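Local coordinates for protein dicer Related Helicase (Caenorhabditis elegans, PDB 6M6Q) that probably hydrolyses ATP as an RNA helicase of the RIG-I-like receptor subfamily, and is represented here by its N-terminal domain, at residues I6-D10 / Y11-K15; D173-E176 / V177-P181; K298-P301 / A302-A305; P315-L318 / E319-K323. All blocks are in the same frame, centred on the assembly; numbering follows the deposited sequence.

In the fold
All four interactions are local, each within one continuous run of chain. Interactions 1, 2 and 4 lie at the surface, while interaction 3 is partly buried. Interaction 1 is a loop turn near the N-terminus, held by a lysine that folds back onto backbone carbonyls. Interactions 2 and 3 both start helices, each with an aspartate N-cap. Interaction 4 lies within the C-terminal helix 314-333, where an arginine folds over the preceding turn and is linked by water to a glutamate. Interactions 3 and 4 belong to successive helices and touch through Lys298 and Leu318. Interactions 2, 3 and 4 also touch the second subunit, and Arg304 of one copy pairs with Glu316 of the other.

Interaction 1. Residues I6-D10 / Y11-K15; sequences IRLED and YDKSK
Lys13 and Leu8 cross at about a right angle, with Lys13 CE against Leu8 CD2 at 3.4 Å. Leu8 has CG beside its carbonyl carbon and opposite its N (chi1 -162°), which brings the methyl end back to the lysine. Bends at chi3 and chi4 let the lysine ammonium group fold over the turn and donate from NZ to Leu8 O (3.0 Å) and to Tyr11 O (2.9 Å). Leu8 O takes a second bond, from Tyr11 N at 3.0 Å. This one is bent, with 132° at the hydrogen. The two donors reach Leu8 O from opposite faces of its carbonyl plane. Tyr11 N to Leu8 O follows Asp10 N to Arg7 O (3.2 Å), so two overlapping turns of three-residue spacing follow each other in the N-terminal loop. Arg7, Glu9 and Asp10 make a salt-bridge network beside it. Asp10 OD1 is 2.8 Å from Arg7 NH1 but well out of the guanidinium plane, so this link is one of charge. Glu9 OE2 makes a long, weaker pair with Arg7 NE. The Tyr11 ring meets Phe142 edge-to-face. Leu8 and Lys13 both rest on Tyr149 of helix 146-152.

Interaction 2. Residues D173-E176 / V177-P181; sequences DEEE and VTNNP
Residues 173-176 and 177-181 run through one short helix, 174-179, and past its end. Val177 N bonds to Asp173 O at 3.1 Å, and Asn179 N bonds to Glu175 O at 3.1 Å. Asn180 N makes a weaker bond to Glu176 O, and Asn180 is the first residue to leave helical angles. Asp173 is the N-cap. Its OD1 accepts from Glu176 N (3.1 Å) on the anti side of the carboxylate, and more weakly from Glu175 N. Glu174 O is gripped twice by Thr178: OG1 donates at 2.7 Å and N at 3.2 Å, from opposite faces of the carbonyl plane. Thr178 OG1 sits beside its own backbone N (chi1 -59°), which aims it back along the helix. One residue further along, Asn179 ND2 donates to Glu175 OE2 at 2.8 Å, from above the carboxylate plane. The amide and carboxylate planes stand 85° apart. Glu175 is bent at chi2, which brings OE2 to the amide nitrogen. Buried Val177 faces Pro23, Tyr172 and Gln185. Glu176 forms a salt bridge with Arg189 of helix 186-193, and Glu175 and Asn179 pack on His110 and Val114 in helix 94-127 of the second subunit.

Interaction 3. Residues K298-P301 / A302-A305; sequences KNDP and ANRA
Asn303 ND2 donates to Asp300 OD1 at 2.8 Å, in a nearly straight bond of 165°. The oxygen uses its syn lone pair and lies in the amide plane, and the carboxylate and amide planes are perpendicular. The other carboxylate oxygen, Asp300 OD2, accepts weakly from Ala302 N (3.4 Å) and Asn303 N (3.3 Å). Asp300 CG sits between its own N and carbonyl carbon (chi1 73°), a rotation that turns the carboxylate over the first helical N-H groups. Replacing it with an alanine would probably leave these N-H groups and Asn303 ND2 without their carboxylate mate and set the asparagine amide freer to turn. That amide is also fixed at its other end, where Asn303 OD1 accepts from Arg195 N. The regular helix bonds begin with Arg304 N to Asp300 O at 2.9 Å and Ala305 N to Pro301 O at 3.2 Å. Arg304 reaches back over the turn, with Pro301 CA over one face of its guanidinium. A water accepts from Arg304 NH1 at 2.7 Å and makes a weak bond to Asn299 O. The main partner of Arg304 is Glu316 of the second subunit, a salt bridge from NH2. The asparagine bond to the carboxylate is an addition to a helix N-cap, with aspartate before the first turn and proline at its first position, starting helix 301-310.

Interaction 4. Residues P315-L318 / E319-K323; sequences PEEL and EEREK
Arg321 lays its guanidinium over the backbone of the preceding turn. One face lies above Leu318 CA and Glu317 O, both offset toward the rim of the group. Arg321 NH1 is 3.4 Å from Leu318 CD1, and Arg321 NH2 is 3.5 Å from Glu317 CB. A bend at chi3 (-47°) folds the arginine back along the helix. Glu317 OE2 stands 4.2 Å from Arg321 NH2, too far for a salt bridge, and the two planes are 64° apart. A water links them, donating to Glu317 OE2 (3.2 Å) and accepting weakly from Arg321 NH2. An alanine in place of Arg321 would probably uncover the Leu318 side chain and leave Glu317 without its nearby positive charge and water link. The helix backbone holds these groups at four-residue spacing. Arg321 N bonds to Glu317 O at 3.0 Å, and Glu320 N to Glu316 O at 3.1 Å. Further along, Lys323 NZ makes a salt bridge to Glu319 OE2 at 3.3 Å, again one turn apart. The segment belongs to the long C-terminal helix 314-333. Near the start of this helix, Pro315 packs on Arg304 of the second subunit. Within the chain, Arg321 packs on Tyr291 and Ile294 of helix 288-295, where Leu318 also meets Asp295.

Interaction 1. Residues I6-D10 / Y11-K15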
loop_
_atom_site.group_PDB
_atom_site.type_symbol
_atom_site.label_atom_id
_atom_site.label_comp_id
_atom_site.label_asym_id
_atom_site.label_seq_id
_atom_site.Cartn_x
_atom_site.Cartn_y
_atom_site.Cartn_z
ATOM N N ILE B 6 -8.467 -7.065 35.545
ATOM C CA ILE B 6 -9.067 -8.235 34.838
ATOM C C ILE B 6 -8.206 -8.583 33.611
ATOM O O ILE B 6 -7.963 -7.692 32.785
ATOM C CB ILE B 6 -10.523 -7.934 34.451
ATOM C CG1 ILE B 6 -11.386 -7.680 35.689
ATOM C CG2 ILE B 6 -11.090 -9.045 33.576
ATOM C CD1 ILE B 6 -12.628 -6.846 35.422
ATOM N N ARG B 7 -7.718 -9.820 33.539
ATOM C CA ARG B 7 -6.901 -10.325 32.409
ATOM C C ARG B 7 -7.823 -10.599 31.218
ATOM O O ARG B 7 -8.994 -10.968 31.446
ATOM C CB ARG B 7 -6.130 -11.576 32.838
ATOM C CG ARG B 7 -4.897 -11.277 33.682
ATOM C CD ARG B 7 -4.479 -12.428 34.597
ATOM N NE ARG B 7 -4.580 -13.758 33.984
ATOM C CZ ARG B 7 -5.344 -14.760 34.442
ATOM N NH1 ARG B 7 -6.108 -14.588 35.512
ATOM N NH2 ARG B 7 -5.361 -15.923 33.812
ATOM N N LEU B 8 -7.319 -10.414 29.997
ATOM C CA LEU B 8 -8.084 -10.642 28.739
ATOM C C LEU B 8 -8.612 -12.085 28.722
ATOM O O LEU B 8 -9.820 -12.257 28.514
ATOM C CB LEU B 8 -7.182 -10.378 27.526
ATOM C CG LEU B 8 -7.904 -10.144 26.194
ATOM C CD1 LEU B 8 -7.126 -9.182 25.331
ATOM C CD2 LEU B 8 -8.134 -11.443 25.427
ATOM N N GLU B 9 -7.744 -13.070 28.988
ATOM C CA GLU B 9 -8.067 -14.517 28.835
ATOM C C GLU B 9 -9.230 -14.892 29.771
ATOM O O GLU B 9 -9.937 -15.872 29.443
ATOM C CB GLU B 9 -6.831 -15.388 29.067
ATOM C CG GLU B 9 -6.131 -15.142 30.387
ATOM C CD GLU B 9 -4.673 -15.573 30.394
ATOM O OE1 GLU B 9 -4.407 -16.782 30.177
ATOM O OE2 GLU B 9 -3.802 -14.696 30.582
ATOM N N ASP B 10 -9.468 -14.101 30.836
ATOM C CA ASP B 10 -10.555 -14.321 31.842
ATOM C C ASP B 10 -11.911 -13.845 31.281
ATOM O O ASP B 10 -12.915 -14.532 31.524
ATOM C CB ASP B 10 -10.255 -13.608 33.169
ATOM C CG ASP B 10 -8.978 -14.065 33.861
ATOM O OD1 ASP B 10 -8.423 -13.268 34.659
ATOM O OD2 ASP B 10 -8.555 -15.218 33.618
ATOM N N TYR B 11 -11.933 -12.698 30.587
ATOM C CA TYR B 11 -13.160 -11.984 30.117
ATOM C C TYR B 11 -14.025 -12.917 29.252
ATOM O O TYR B 11 -13.472 -13.824 28.628
ATOM C CB TYR B 11 -12.761 -10.725 29.337
ATOM C CG TYR B 11 -13.857 -9.708 29.137
ATOM C CD1 TYR B 11 -14.122 -8.742 30.101
ATOM C CD2 TYR B 11 -14.590 -9.661 27.958
ATOM C CE1 TYR B 11 -15.104 -7.779 29.913
ATOM C CE2 TYR B 11 -15.585 -8.715 27.760
ATOM C CZ TYR B 11 -15.833 -7.762 28.734
ATOM O OH TYR B 11 -16.809 -6.825 28.541
ATOM N N ASP B 12 -15.322 -12.612 29.137
ATOM C CA ASP B 12 -16.376 -13.475 28.529
ATOM C C ASP B 12 -16.053 -13.826 27.064
ATOM O O ASP B 12 -15.840 -15.021 26.798
ATOM C CB ASP B 12 -17.746 -12.803 28.622
ATOM C CG ASP B 12 -18.897 -13.787 28.692
ATOM O OD1 ASP B 12 -18.687 -14.984 28.320
ATOM O OD2 ASP B 12 -19.999 -13.359 29.101
ATOM N N LYS B 13 -16.212 -12.866 26.140
ATOM C CA LYS B 13 -15.943 -13.010 24.672
ATOM C C LYS B 13 -17.006 -13.887 23.986
ATOM O O LYS B 13 -16.792 -14.246 22.807
ATOM C CB LYS B 13 -14.555 -13.611 24.405
ATOM C CG LYS B 13 -13.367 -12.710 24.709
ATOM C CD LYS B 13 -12.043 -13.343 24.336
ATOM C CE LYS B 13 -11.006 -13.216 25.431
ATOM N NZ LYS B 13 -11.363 -14.011 26.623
ATOM N N SER B 14 -18.126 -14.177 24.650
ATOM C CA SER B 14 -19.245 -14.982 24.079
ATOM C C SER B 14 -20.190 -14.070 23.287
ATOM O O SER B 14 -20.892 -14.581 22.392
ATOM C CB SER B 14 -19.981 -15.734 25.148
ATOM O OG SER B 14 -20.532 -14.840 26.103
ATOM N N LYS B 15 -20.171 -12.764 23.588
ATOM C CA LYS B 15 -21.074 -11.753 22.989
ATOM C C LYS B 15 -20.456 -11.177 21.695
ATOM O O LYS B 15 -21.189 -10.467 20.972
ATOM C CB LYS B 15 -21.368 -10.656 24.018
ATOM C CG LYS B 15 -21.977 -11.138 25.325
ATOM C CD LYS B 15 -23.412 -11.575 25.193
ATOM C CE LYS B 15 -23.833 -12.561 26.261
ATOM N NZ LYS B 15 -23.280 -13.916 26.010
#

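Interaction 2. Residues D173-E176 / V177-P181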
loop_
_atom_site.group_PDB
_atom_site.type_symbol
_atom_site.label_atom_id
_atom_site.label_comp_id
_atom_site.label_asym_id
_atom_site.label_seq_id
_atom_site.Cartn_x
_atom_site.Cartn_y
_atom_site.Cartn_z
ATOM N N ASP B 173 -11.705 -8.723 -0.446
ATOM C CA ASP B 173 -11.502 -9.741 -1.505
ATOM C C ASP B 173 -11.395 -11.106 -0.832
ATOM O O ASP B 173 -10.541 -11.248 0.084
ATOM C CB ASP B 173 -10.264 -9.429 -2.343
ATOM C CG ASP B 173 -9.989 -10.477 -3.399
ATOM O OD1 ASP B 173 -9.093 -11.307 -3.178
ATOM O OD2 ASP B 173 -10.694 -10.469 -4.417
ATOM N N GLU B 174 -12.259 -12.047 -1.232
ATOM C CA GLU B 174 -12.372 -13.422 -0.653
ATOM C C GLU B 174 -10.978 -14.090 -0.589
ATOM O O GLU B 174 -10.640 -14.637 0.499
ATOM C CB GLU B 174 -13.404 -14.239 -1.452
ATOM C CG GLU B 174 -13.412 -15.750 -1.167
ATOM C CD GLU B 174 -13.870 -16.197 0.218
ATOM O OE1 GLU B 174 -14.440 -15.372 0.970
ATOM O OE2 GLU B 174 -13.663 -17.378 0.538
ATOM N N GLU B 175 -10.187 -14.033 -1.674
ATOM C CA GLU B 175 -8.889 -14.762 -1.787
ATOM C C GLU B 175 -7.854 -14.119 -0.845
ATOM O O GLU B 175 -7.108 -14.869 -0.172
ATOM C CB GLU B 175 -8.422 -14.783 -3.251
ATOM C CG GLU B 175 -7.091 -15.506 -3.487
ATOM C CD GLU B 175 -7.008 -16.981 -3.078
ATOM O OE1 GLU B 175 -8.073 -17.624 -2.894
ATOM O OE2 GLU B 175 -5.865 -17.491 -2.949
ATOM N N GLU B 176 -7.791 -12.792 -0.824
ATOM C CA GLU B 176 -6.785 -12.016 -0.057
ATOM C C GLU B 176 -6.991 -12.248 1.447
ATOM O O GLU B 176 -5.979 -12.410 2.180
ATOM C CB GLU B 176 -6.902 -10.542 -0.426
ATOM C CG GLU B 176 -5.642 -9.747 -0.186
ATOM C CD GLU B 176 -5.608 -8.475 -1.002
ATOM O OE1 GLU B 176 -6.622 -7.736 -0.968
ATOM O OE2 GLU B 176 -4.601 -8.250 -1.714
ATOM N N VAL B 177 -8.239 -12.259 1.901
ATOM C CA VAL B 177 -8.576 -12.348 3.347
ATOM C C VAL B 177 -8.409 -13.802 3.804
ATOM O O VAL B 177 -8.079 -14.007 4.998
ATOM C CB VAL B 177 -9.981 -11.784 3.660
ATOM C CG1 VAL B 177 -11.097 -12.672 3.153
ATOM C CG2 VAL B 177 -10.156 -11.533 5.146
ATOM N N THR B 178 -8.559 -14.770 2.894
ATOM C CA THR B 178 -8.408 -16.212 3.207
ATOM C C THR B 178 -6.918 -16.535 3.372
ATOM O O THR B 178 -6.567 -17.182 4.386
ATOM C CB THR B 178 -9.105 -17.083 2.157
ATOM O OG1 THR B 178 -10.482 -16.704 2.171
ATOM C CG2 THR B 178 -8.946 -18.567 2.419
ATOM N N ASN B 179 -6.071 -16.029 2.465
ATOM C CA ASN B 179 -4.615 -16.323 2.439
ATOM C C ASN B 179 -3.946 -15.748 3.694
ATOM O O ASN B 179 -3.380 -16.540 4.453
ATOM C CB ASN B 179 -3.974 -15.824 1.157
ATOM C CG ASN B 179 -4.330 -16.686 -0.035
ATOM O OD1 ASN B 179 -4.812 -17.812 0.124
ATOM N ND2 ASN B 179 -4.077 -16.181 -1.232
ATOM N N ASN B 180 -4.070 -14.441 3.948
ATOM C CA ASN B 180 -3.439 -13.795 5.138
ATOM C C ASN B 180 -4.368 -12.736 5.736
ATOM O O ASN B 180 -4.297 -11.572 5.360
ATOM C CB ASN B 180 -2.068 -13.197 4.793
ATOM C CG ASN B 180 -1.299 -12.732 6.021
ATOM O OD1 ASN B 180 -1.595 -13.149 7.148
ATOM N ND2 ASN B 180 -0.293 -11.891 5.811
ATOM N N PRO B 181 -5.210 -13.087 6.738
ATOM C CA PRO B 181 -6.110 -12.121 7.370
ATOM C C PRO B 181 -5.409 -10.867 7.943
ATOM O O PRO B 181 -6.003 -9.787 7.904
ATOM C CB PRO B 181 -6.761 -12.933 8.507
ATOM C CG PRO B 181 -6.680 -14.368 8.040
ATOM C CD PRO B 181 -5.383 -14.444 7.272
#

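Interaction 3. Residues K298-P301 / A302-A305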
loop_
_atom_site.group_PDB
_atom_site.type_symbol
_atom_site.label_atom_id
_atom_site.label_comp_id
_atom_site.label_asym_id
_atom_site.label_seq_id
_atom_site.Cartn_x
_atom_site.Cartn_y
_atom_site.Cartn_z
ATOM N N LYS B 298 -17.948 9.232 -5.977
ATOM C CA LYS B 298 -17.706 9.319 -7.444
ATOM C C LYS B 298 -17.453 10.779 -7.885
ATOM O O LYS B 298 -17.027 10.962 -9.040
ATOM C CB LYS B 298 -18.881 8.704 -8.203
ATOM C CG LYS B 298 -20.225 9.370 -7.961
ATOM C CD LYS B 298 -21.231 9.114 -9.070
ATOM C CE LYS B 298 -22.568 9.785 -8.829
ATOM N NZ LYS B 298 -23.554 9.433 -9.877
ATOM N N ASN B 299 -17.587 11.766 -6.990
ATOM C CA ASN B 299 -17.734 13.206 -7.369
ATOM C C ASN B 299 -16.379 13.912 -7.486
ATOM O O ASN B 299 -16.306 14.873 -8.253
ATOM C CB ASN B 299 -18.573 13.982 -6.368
ATOM C CG ASN B 299 -19.840 13.257 -6.013
ATOM O OD1 ASN B 299 -20.842 13.374 -6.711
ATOM N ND2 ASN B 299 -19.782 12.460 -4.964
ATOM N N ASP B 300 -15.399 13.547 -6.663
ATOM C CA ASP B 300 -14.084 14.253 -6.606
ATOM C C ASP B 300 -12.968 13.269 -6.961
ATOM O O ASP B 300 -13.092 12.078 -6.706
ATOM C CB ASP B 300 -13.876 14.937 -5.253
ATOM C CG ASP B 300 -13.583 13.982 -4.115
ATOM O OD1 ASP B 300 -14.559 13.399 -3.579
ATOM O OD2 ASP B 300 -12.390 13.857 -3.746
ATOM N N PRO B 301 -11.867 13.736 -7.602
ATOM C CA PRO B 301 -10.820 12.836 -8.099
ATOM C C PRO B 301 -10.129 11.961 -7.030
ATOM O O PRO B 301 -9.641 10.899 -7.397
ATOM C CB PRO B 301 -9.799 13.799 -8.754
ATOM C CG PRO B 301 -10.121 15.175 -8.163
ATOM C CD PRO B 301 -11.613 15.146 -7.950
ATOM N N ALA B 302 -10.060 12.421 -5.769
ATOM C CA ALA B 302 -9.413 11.694 -4.646
ATOM C C ALA B 302 -10.246 10.458 -4.270
ATOM O O ALA B 302 -9.668 9.349 -4.170
ATOM C CB ALA B 302 -9.225 12.610 -3.465
ATOM N N ASN B 303 -11.543 10.647 -4.032
ATOM C CA ASN B 303 -12.483 9.566 -3.626
ATOM C C ASN B 303 -12.764 8.654 -4.826
ATOM O O ASN B 303 -12.995 7.457 -4.609
ATOM C CB ASN B 303 -13.783 10.131 -3.051
ATOM C CG ASN B 303 -13.630 10.585 -1.618
ATOM O OD1 ASN B 303 -13.203 9.806 -0.771
ATOM N ND2 ASN B 303 -13.994 11.826 -1.327
ATOM N N ARG B 304 -12.776 9.225 -6.036
ATOM C CA ARG B 304 -12.981 8.515 -7.323
ATOM C C ARG B 304 -11.867 7.488 -7.472
ATOM O O ARG B 304 -12.168 6.342 -7.801
ATOM C CB ARG B 304 -12.971 9.516 -8.487
ATOM C CG ARG B 304 -13.845 9.136 -9.675
ATOM C CD ARG B 304 -13.869 10.250 -10.705
ATOM N NE ARG B 304 -12.586 10.415 -11.391
ATOM C CZ ARG B 304 -12.216 11.509 -12.059
ATOM N NH1 ARG B 304 -13.017 12.560 -12.118
ATOM N NH2 ARG B 304 -11.035 11.554 -12.650
ATOM N N ALA B 305 -10.642 7.883 -7.141
ATOM C CA ALA B 305 -9.446 7.013 -7.170
ATOM C C ALA B 305 -9.578 5.940 -6.093
ATOM O O ALA B 305 -9.248 4.779 -6.381
ATOM C CB ALA B 305 -8.192 7.830 -6.982
HETATM O O HOH W 1 -14.550 13.360 -10.076
#

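Interaction 4. Residues P315-L318 / E319-K323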
loop_
_atom_site.group_PDB
_atom_site.type_symbol
_atom_site.label_atom_id
_atom_site.label_comp_id
_atom_site.label_asym_id
_atom_site.label_seq_id
_atom_site.Cartn_x
_atom_site.Cartn_y
_atom_site.Cartn_z
ATOM N N PRO B 315 -17.609 1.841 -12.437
ATOM C CA PRO B 315 -18.319 2.734 -13.357
ATOM C C PRO B 315 -19.310 1.979 -14.272
ATOM O O PRO B 315 -20.359 2.524 -14.547
ATOM C CB PRO B 315 -17.203 3.425 -14.171
ATOM C CG PRO B 315 -15.908 3.124 -13.401
ATOM C CD PRO B 315 -16.168 1.787 -12.730
ATOM N N GLU B 316 -18.974 0.748 -14.691
ATOM C CA GLU B 316 -19.849 -0.118 -15.537
ATOM C C GLU B 316 -21.046 -0.611 -14.709
ATOM O O GLU B 316 -22.153 -0.672 -15.269
ATOM C CB GLU B 316 -19.068 -1.309 -16.107
ATOM C CG GLU B 316 -17.993 -0.923 -17.108
ATOM C CD GLU B 316 -16.682 -0.507 -16.473
ATOM O OE1 GLU B 316 -15.878 -1.406 -16.112
ATOM O OE2 GLU B 316 -16.505 0.700 -16.257
ATOM N N GLU B 317 -20.826 -0.959 -13.432
ATOM C CA GLU B 317 -21.892 -1.426 -12.499
ATOM C C GLU B 317 -22.839 -0.267 -12.182
ATOM O O GLU B 317 -24.047 -0.529 -12.053
ATOM C CB GLU B 317 -21.300 -2.006 -11.217
ATOM C CG GLU B 317 -20.598 -3.340 -11.432
ATOM C CD GLU B 317 -20.522 -4.227 -10.202
ATOM O OE1 GLU B 317 -19.468 -4.895 -10.011
ATOM O OE2 GLU B 317 -21.518 -4.263 -9.444
ATOM N N LEU B 318 -22.305 0.960 -12.099
ATOM C CA LEU B 318 -23.077 2.211 -11.850
ATOM C C LEU B 318 -24.048 2.472 -13.016
ATOM O O LEU B 318 -25.223 2.795 -12.732
ATOM C CB LEU B 318 -22.102 3.380 -11.663
ATOM C CG LEU B 318 -22.738 4.730 -11.329
ATOM C CD1 LEU B 318 -23.328 4.716 -9.930
ATOM C CD2 LEU B 318 -21.724 5.864 -11.469
ATOM N N GLU B 319 -23.593 2.327 -14.271
ATOM C CA GLU B 319 -24.435 2.572 -15.476
ATOM C C GLU B 319 -25.500 1.467 -15.586
ATOM O O GLU B 319 -26.670 1.813 -15.857
ATOM C CB GLU B 319 -23.585 2.710 -16.747
ATOM C CG GLU B 319 -24.409 2.928 -18.024
ATOM C CD GLU B 319 -25.100 4.290 -18.215
ATOM O OE1 GLU B 319 -25.887 4.699 -17.329
ATOM O OE2 GLU B 319 -24.892 4.917 -19.279
ATOM N N GLU B 320 -25.135 0.197 -15.399
ATOM C CA GLU B 320 -26.124 -0.913 -15.315
ATOM C C GLU B 320 -27.223 -0.500 -14.346
ATOM O O GLU B 320 -28.373 -0.310 -14.778
ATOM C CB GLU B 320 -25.486 -2.196 -14.804
ATOM C CG GLU B 320 -24.976 -3.092 -15.908
ATOM C CD GLU B 320 -23.886 -4.058 -15.475
ATOM O OE1 GLU B 320 -24.145 -4.871 -14.555
ATOM O OE2 GLU B 320 -22.779 -4.002 -16.062
ATOM N N ARG B 321 -26.843 -0.264 -13.102
ATOM C CA ARG B 321 -27.788 0.016 -12.001
ATOM C C ARG B 321 -28.737 1.148 -12.413
ATOM O O ARG B 321 -29.890 1.094 -11.990
ATOM C CB ARG B 321 -27.033 0.362 -10.720
ATOM C CG ARG B 321 -26.705 -0.846 -9.860
ATOM C CD ARG B 321 -26.311 -0.427 -8.456
ATOM N NE ARG B 321 -25.341 0.671 -8.419
ATOM C CZ ARG B 321 -24.017 0.533 -8.578
ATOM N NH1 ARG B 321 -23.233 1.598 -8.514
ATOM N NH2 ARG B 321 -23.485 -0.655 -8.836
ATOM N N GLU B 322 -28.282 2.101 -13.238
ATOM C CA GLU B 322 -29.086 3.289 -13.658
ATOM C C GLU B 322 -29.898 2.973 -14.926
ATOM O O GLU B 322 -30.918 3.659 -15.140
ATOM C CB GLU B 322 -28.198 4.523 -13.858
ATOM C CG GLU B 322 -27.580 5.052 -12.560
ATOM C CD GLU B 322 -28.533 5.200 -11.373
ATOM O OE1 GLU B 322 -29.483 6.001 -11.472
ATOM O OE2 GLU B 322 -28.302 4.538 -10.333
ATOM N N LYS B 323 -29.492 1.970 -15.711
ATOM C CA LYS B 323 -30.315 1.423 -16.829
ATOM C C LYS B 323 -31.580 0.787 -16.247
ATOM O O LYS B 323 -32.687 1.180 -16.672
ATOM C CB LYS B 323 -29.539 0.396 -17.662
ATOM C CG LYS B 323 -29.072 0.886 -19.021
ATOM C CD LYS B 323 -27.874 1.806 -18.950
ATOM C CE LYS B 323 -27.316 2.141 -20.318
ATOM N NZ LYS B 323 -25.844 1.989 -20.380
HETATM O O HOH W 2 -21.398 -1.630 -7.552
#